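Local coordinates for protein phosphopantothenoylcysteine decarboxylase (Cryptococcus neoformans, PDB 6EOA) that probably acts as a flavin-dependent decarboxylase of phosphopantothenoylcysteine in coenzyme A biosynthesis and binds flavin mononucleotide, at residues P51-G55 / D81-V86; L144-A148 / H188-V192. All blocks are in the same frame, centred on the assembly; numbering follows the deposited sequence.

Both interactions join pairs of helices that pack beside the parallel sheet of this flavoprotein, and both are mostly buried, but they hold different elements. Interaction 1 pairs helix 50-59 with helix 79-89, and no other chain touches its segments. Interaction 2 pairs helix 141-149 with helix 183-195, next to a second subunit and closer to the FMN site. The two lie on opposite sides of the chain's centre, their own centres about 28 Å apart, and do not touch. Their chemistry differs too: interaction 1 draws its helices close around a glycine and adds a serine hydrogen bond, whereas interaction 2 has no hydrogen bond between its segments and relies on the His188 ring set against two alanines, and beside it a cluster of leucine, isoleucine and valine side chains.

Interaction 1: P51-G55 / D81-V86; sequences PDIVG and DVDNSV
Build two α-helical segments, 51-55 and 81-86, with their N-to-C directions 43° apart (signed crossing angle -43°) and their axes approaching to 8.1 Å. Set the register by two CA pairs: Pro51 CA to Val82 CA and Gly55 CA to Val86 CA, each 4.4 Å.

The largest bump on helix 51-55 is Pro51, whose CA-CB bond points toward the partner and which sets its ring in a hollow made by Asp81, Val82 and Ser85. Its CB is 3.8 Å from Asp81 O and 3.7 Å from Ser85 CB, while its CG lies 4.2 Å from Val82 CG2. One turn later, Gly55 supplies a hollow: its CA reaches 4.0 Å from Ser85 O, and a CB there would clash with that carbonyl. Val54 (t) fills the neighbouring space, CG1 resting 3.7 Å from Val82 CG1 and 4.5 Å from Val86 CG2; Val82 and Val86 are also t. Beyond this contact, Val54 touches Val65 and Val67 of strand 63-69.

Here two successive β-α-β crossovers of the Rossmann-like flavoprotein fold meet: helix 50-59 links strand 35-41 to 63-69, and helix 79-89 follows on toward strand 105-106.

Ser85, with chi1 t, donates from OG to Pro51 O at 2.6 Å. That carbonyl already accepts Gly55 N at 3.0 Å, so it serves two donors at once. The chemistry is therefore an apolar interface with one short polar tie, in which the serine bonds across to the neighbouring helix without displacing a backbone hydrogen bond.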
ATOM      1  N   PRO A  51      23.080  11.894   0.072  1.00 55.11           N
ATOM      2  CA  PRO A  51      23.860  12.969   0.701  1.00 57.28           C
ATOM      3  C   PRO A  51      24.836  13.680  -0.246  1.00 60.40           C
ATOM      4  O   PRO A  51      25.059  14.879  -0.079  1.00 61.26           O
ATOM      5  CB  PRO A  51      24.626  12.240   1.807  1.00 57.50           C
ATOM      6  CG  PRO A  51      23.762  11.087   2.148  1.00 55.94           C
ATOM      7  CD  PRO A  51      23.197  10.637   0.839  1.00 55.00           C
ATOM      8  N   ASP A  52      25.405  12.963  -1.214  1.00 61.61           N
ATOM      9  CA  ASP A  52      26.315  13.580  -2.179  1.00 66.60           C
ATOM     10  C   ASP A  52      25.581  14.570  -3.082  1.00 66.86           C
ATOM     11  O   ASP A  52      26.123  15.615  -3.451  1.00 69.85           O
ATOM     12  CB  ASP A  52      27.003  12.510  -3.027  1.00 72.10           C
ATOM     13  CG  ASP A  52      27.890  11.601  -2.205  1.00 80.35           C
ATOM     14  OD1 ASP A  52      29.023  12.013  -1.881  1.00 82.86           O
ATOM     15  OD2 ASP A  52      27.450  10.477  -1.877  1.00 85.25           O
ATOM     16  N   ILE A  53      24.348  14.229  -3.441  1.00 65.14           N
ATOM     17  CA  ILE A  53      23.514  15.099  -4.260  1.00 63.60           C
ATOM     18  C   ILE A  53      23.162  16.375  -3.501  1.00 62.60           C
ATOM     19  O   ILE A  53      23.312  17.481  -4.021  1.00 65.53           O
ATOM     20  CB  ILE A  53      22.219  14.382  -4.697  1.00 62.85           C
ATOM     21  CG1 ILE A  53      22.537  13.254  -5.682  1.00 67.14           C
ATOM     22  CG2 ILE A  53      21.251  15.361  -5.324  1.00 61.20           C
ATOM     23  CD1 ILE A  53      21.337  12.400  -6.052  1.00 66.08           C
ATOM     24  N   VAL A  54      22.705  16.210  -2.263  1.00 60.69           N
ATOM     25  CA  VAL A  54      22.329  17.341  -1.425  1.00 60.44           C
ATOM     26  C   VAL A  54      23.517  18.272  -1.202  1.00 63.97           C
ATOM     27  O   VAL A  54      23.385  19.494  -1.291  1.00 64.99           O
ATOM     28  CB  VAL A  54      21.777  16.872  -0.066  1.00 61.43           C
ATOM     29  CG1 VAL A  54      21.482  18.063   0.835  1.00 62.29           C
ATOM     30  CG2 VAL A  54      20.527  16.029  -0.269  1.00 58.06           C
ATOM     31  N   GLY A  55      24.678  17.684  -0.931  1.00 63.05           N
ATOM     32  CA  GLY A  55      25.891  18.453  -0.732  1.00 65.46           C
ATOM     33  C   GLY A  55      26.235  19.275  -1.956  1.00 68.31           C
ATOM     34  O   GLY A  55      26.665  20.422  -1.839  1.00 69.48           O
ATOM     35  N   ASP A  81      24.528  12.041   7.831  1.00 67.39           N
ATOM     36  CA  ASP A  81      25.233  11.759   6.585  1.00 64.87           C
ATOM     37  C   ASP A  81      25.129  12.972   5.669  1.00 62.69           C
ATOM     38  O   ASP A  81      26.117  13.398   5.070  1.00 61.27           O
ATOM     39  CB  ASP A  81      24.663  10.516   5.891  1.00 63.39           C
ATOM     40  CG  ASP A  81      24.976   9.229   6.635  1.00 65.35           C
ATOM     41  OD1 ASP A  81      26.003   9.180   7.346  1.00 65.09           O
ATOM     42  OD2 ASP A  81      24.189   8.267   6.514  1.00 66.91           O
ATOM     43  N   VAL A  82      23.922  13.523   5.572  1.00 62.23           N
ATOM     44  CA  VAL A  82      23.682  14.726   4.781  1.00 60.55           C
ATOM     45  C   VAL A  82      24.494  15.904   5.320  1.00 61.38           C
ATOM     46  O   VAL A  82      25.165  16.605   4.561  1.00 62.58           O
ATOM     47  CB  VAL A  82      22.187  15.102   4.763  1.00 59.16           C
ATOM     48  CG1 VAL A  82      21.989  16.465   4.118  1.00 58.13           C
ATOM     49  CG2 VAL A  82      21.375  14.038   4.039  1.00 56.30           C
ATOM     50  N   ASP A  83      24.437  16.108   6.633  1.00 61.27           N
ATOM     51  CA  ASP A  83      25.182  17.186   7.278  1.00 65.70           C
ATOM     52  C   ASP A  83      26.689  17.047   7.069  1.00 65.17           C
ATOM     53  O   ASP A  83      27.368  18.025   6.744  1.00 64.69           O
ATOM     54  CB  ASP A  83      24.865  17.234   8.772  1.00 69.54           C
ATOM     55  CG  ASP A  83      23.486  17.808   9.055  1.00 71.73           C
ATOM     56  OD1 ASP A  83      22.678  17.925   8.106  1.00 69.76           O
ATOM     57  OD2 ASP A  83      23.209  18.144  10.228  1.00 72.21           O
ATOM     58  N   ASN A  84      27.210  15.835   7.257  1.00 64.89           N
ATOM     59  CA  ASN A  84      28.619  15.557   6.974  1.00 67.67           C
ATOM     60  C   ASN A  84      28.944  15.871   5.521  1.00 65.75           C
ATOM     61  O   ASN A  84      30.008  16.403   5.206  1.00 66.15           O
ATOM     62  CB  ASN A  84      28.961  14.095   7.270  1.00 70.26           C
ATOM     63  CG  ASN A  84      29.119  13.817   8.751  1.00 74.34           C
ATOM     64  OD1 ASN A  84      29.263  14.734   9.557  1.00 79.10           O
ATOM     65  ND2 ASN A  84      29.098  12.538   9.116  1.00 74.48           N
ATOM     66  N   SER A  85      28.003  15.544   4.642  1.00 62.33           N
ATOM     67  CA  SER A  85      28.189  15.722   3.210  1.00 66.16           C
ATOM     68  C   SER A  85      28.156  17.198   2.814  1.00 66.46           C
ATOM     69  O   SER A  85      28.851  17.617   1.885  1.00 68.50           O
ATOM     70  CB  SER A  85      27.124  14.936   2.446  1.00 70.05           C
ATOM     71  OG  SER A  85      27.396  14.912   1.059  1.00 77.33           O
ATOM     72  N   VAL A  86      27.353  17.985   3.526  1.00 64.25           N
ATOM     73  CA  VAL A  86      27.297  19.423   3.289  1.00 62.96           C
ATOM     74  C   VAL A  86      28.609  20.086   3.712  1.00 67.69           C
ATOM     75  O   VAL A  86      29.181  20.889   2.968  1.00 72.13           O
ATOM     76  CB  VAL A  86      26.114  20.075   4.037  1.00 60.85           C
ATOM     77  CG1 VAL A  86      26.228  21.586   4.005  1.00 62.55           C
ATOM     78  CG2 VAL A  86      24.788  19.619   3.434  1.00 57.82           C
TER

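Interaction 2: L144-A148 / H188-V192; sequences LAKIA and HLAVV
His188, in the m rotamer with chi2 at 168°, points toward helix 144-148 and brings its imidazole up to Ala145 and Ala148. ND1 of His188 comes to 3.4 Å from Ala145 CA, its CE1 to 3.5 Å from Ala145 CB, and its CG to 3.8 Å from Ala148 CB. The small alanines leave room for the ring, and Leu144 closes in beside its root, with Leu144 CG 3.7 Å from His188 CB.

Both segments are α-helical, their N-to-C directions 48° apart (signed crossing angle +48°) and their axes approaching to 9.0 Å. The nearest CA atoms are those of Ala148 and His188, at 5.5 Å.

In the Rossmann-like flavoprotein fold, helix 141-149 follows strand 133-139 and helix 183-195 comes between strands 169-173 and 199-200 in the chain. The first helix starts in the FMN pocket, at Ala141, Asp142 and Leu143, and the Leu144 side chain is about 8 Å from a bound FMN. Ala145 packs on Gly150 and His188 on Gly149 of the second subunit, so the contact borders the interface between chains.

Leu144, with chi1 t and chi2 p, brings its end across to helix 188-192: CD1 is 3.6 Å from Val192 CG2 and CD2 is 3.9 Å from Leu189 CD2. The same Val192 CG2 lies 3.8 Å from Ile147 CG2 and 4.5 Å from Ala148 CB, filling the hollow between Leu144, Ile147 and Ala148. Val191 (t) sets CG1 3.9 Å from Ala148 O and 4.1 Å from Ala148 CB.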
ATOM      1  N   LEU A 144       7.700   3.705  -7.986  1.00 56.22           N
ATOM      2  CA  LEU A 144       7.261   3.806  -9.371  1.00 57.31           C
ATOM      3  C   LEU A 144       5.863   3.218  -9.535  1.00 55.88           C
ATOM      4  O   LEU A 144       4.995   3.819 -10.167  1.00 58.97           O
ATOM      5  CB  LEU A 144       8.248   3.097 -10.303  1.00 58.14           C
ATOM      6  CG  LEU A 144       7.788   2.986 -11.758  1.00 61.72           C
ATOM      7  CD1 LEU A 144       7.585   4.369 -12.368  1.00 62.46           C
ATOM      8  CD2 LEU A 144       8.771   2.167 -12.589  1.00 61.47           C
ATOM      9  N   ALA A 145       5.656   2.039  -8.961  1.00 57.25           N
ATOM     10  CA  ALA A 145       4.355   1.377  -8.996  1.00 56.83           C
ATOM     11  C   ALA A 145       3.293   2.195  -8.260  1.00 54.17           C
ATOM     12  O   ALA A 145       2.164   2.323  -8.732  1.00 56.65           O
ATOM     13  CB  ALA A 145       4.458  -0.023  -8.398  1.00 53.60           C
ATOM     14  N   LYS A 146       3.655   2.751  -7.106  1.00 51.79           N
ATOM     15  CA  LYS A 146       2.717   3.569  -6.336  1.00 53.74           C
ATOM     16  C   LYS A 146       2.327   4.837  -7.089  1.00 55.91           C
ATOM     17  O   LYS A 146       1.157   5.226  -7.097  1.00 55.74           O
ATOM     18  CB  LYS A 146       3.305   3.944  -4.977  1.00 52.16           C
ATOM     19  CG  LYS A 146       3.391   2.795  -3.982  1.00 54.94           C
ATOM     20  CD  LYS A 146       3.317   3.335  -2.569  1.00 54.78           C
ATOM     21  CE  LYS A 146       4.322   2.673  -1.644  1.00 57.08           C
ATOM     22  NZ  LYS A 146       3.923   1.299  -1.227  1.00 51.87           N
ATOM     23  N   ILE A 147       3.312   5.479  -7.712  1.00 56.35           N
ATOM     24  CA  ILE A 147       3.068   6.682  -8.504  1.00 57.87           C
ATOM     25  C   ILE A 147       2.139   6.375  -9.674  1.00 60.99           C
ATOM     26  O   ILE A 147       1.160   7.089  -9.907  1.00 62.87           O
ATOM     27  CB  ILE A 147       4.383   7.286  -9.041  1.00 57.20           C
ATOM     28  CG1 ILE A 147       5.220   7.848  -7.891  1.00 58.79           C
ATOM     29  CG2 ILE A 147       4.093   8.382 -10.060  1.00 56.29           C
ATOM     30  CD1 ILE A 147       6.641   8.201  -8.279  1.00 59.69           C
ATOM     31  N   ALA A 148       2.450   5.305 -10.400  1.00 63.50           N
ATOM     32  CA  ALA A 148       1.643   4.883 -11.538  1.00 65.51           C
ATOM     33  C   ALA A 148       0.244   4.487 -11.090  1.00 68.79           C
ATOM     34  O   ALA A 148      -0.722   4.643 -11.834  1.00 73.96           O
ATOM     35  CB  ALA A 148       2.313   3.729 -12.266  1.00 66.64           C
ATOM     36  N   HIS A 188       4.620   0.946 -16.155  1.00 71.27           N
ATOM     37  CA  HIS A 188       4.570   2.036 -15.180  1.00 69.42           C
ATOM     38  C   HIS A 188       5.365   3.245 -15.661  1.00 66.86           C
ATOM     39  O   HIS A 188       4.959   4.389 -15.438  1.00 65.50           O
ATOM     40  CB  HIS A 188       5.092   1.577 -13.818  1.00 67.31           C
ATOM     41  CG  HIS A 188       4.233   0.544 -13.158  1.00 68.03           C
ATOM     42  ND1 HIS A 188       4.638  -0.166 -12.048  1.00 65.88           N
ATOM     43  CD2 HIS A 188       2.990   0.094 -13.459  1.00 69.82           C
ATOM     44  CE1 HIS A 188       3.682  -1.007 -11.692  1.00 65.72           C
ATOM     45  NE2 HIS A 188       2.671  -0.866 -12.530  1.00 68.14           N
ATOM     46  N   LEU A 189       6.497   2.990 -16.312  1.00 65.50           N
ATOM     47  CA  LEU A 189       7.271   4.060 -16.926  1.00 69.20           C
ATOM     48  C   LEU A 189       6.424   4.750 -17.985  1.00 70.20           C
ATOM     49  O   LEU A 189       6.503   5.961 -18.158  1.00 70.75           O
ATOM     50  CB  LEU A 189       8.567   3.529 -17.550  1.00 70.64           C
ATOM     51  CG  LEU A 189       9.665   3.016 -16.614  1.00 70.72           C
ATOM     52  CD1 LEU A 189      10.825   2.446 -17.432  1.00 72.70           C
ATOM     53  CD2 LEU A 189      10.153   4.115 -15.677  1.00 66.60           C
ATOM     54  N   ALA A 190       5.608   3.966 -18.682  1.00 72.77           N
ATOM     55  CA  ALA A 190       4.718   4.495 -19.711  1.00 78.47           C
ATOM     56  C   ALA A 190       3.658   5.412 -19.108  1.00 81.89           C
ATOM     57  O   ALA A 190       3.445   6.523 -19.592  1.00 83.79           O
ATOM     58  CB  ALA A 190       4.059   3.355 -20.478  1.00 77.93           C
ATOM     59  N   VAL A 191       2.995   4.936 -18.056  1.00 80.37           N
ATOM     60  CA  VAL A 191       2.002   5.733 -17.341  1.00 79.12           C
ATOM     61  C   VAL A 191       2.629   7.012 -16.789  1.00 78.04           C
ATOM     62  O   VAL A 191       2.112   8.110 -16.977  1.00 78.55           O
ATOM     63  CB  VAL A 191       1.367   4.931 -16.184  1.00 75.13           C
ATOM     64  CG1 VAL A 191       0.574   5.851 -15.266  1.00 72.85           C
ATOM     65  CG2 VAL A 191       0.486   3.822 -16.729  1.00 77.00           C
ATOM     66  N   VAL A 192       3.760   6.859 -16.117  1.00 76.28           N
ATOM     67  CA  VAL A 192       4.466   7.984 -15.522  1.00 73.34           C
ATOM     68  C   VAL A 192       4.900   9.023 -16.573  1.00 76.01           C
ATOM     69  O   VAL A 192       4.865  10.234 -16.322  1.00 72.90           O
ATOM     70  CB  VAL A 192       5.681   7.462 -14.720  1.00 70.82           C
ATOM     71  CG1 VAL A 192       6.743   8.518 -14.564  1.00 69.31           C
ATOM     72  CG2 VAL A 192       5.223   6.945 -13.362  1.00 71.40           C
TER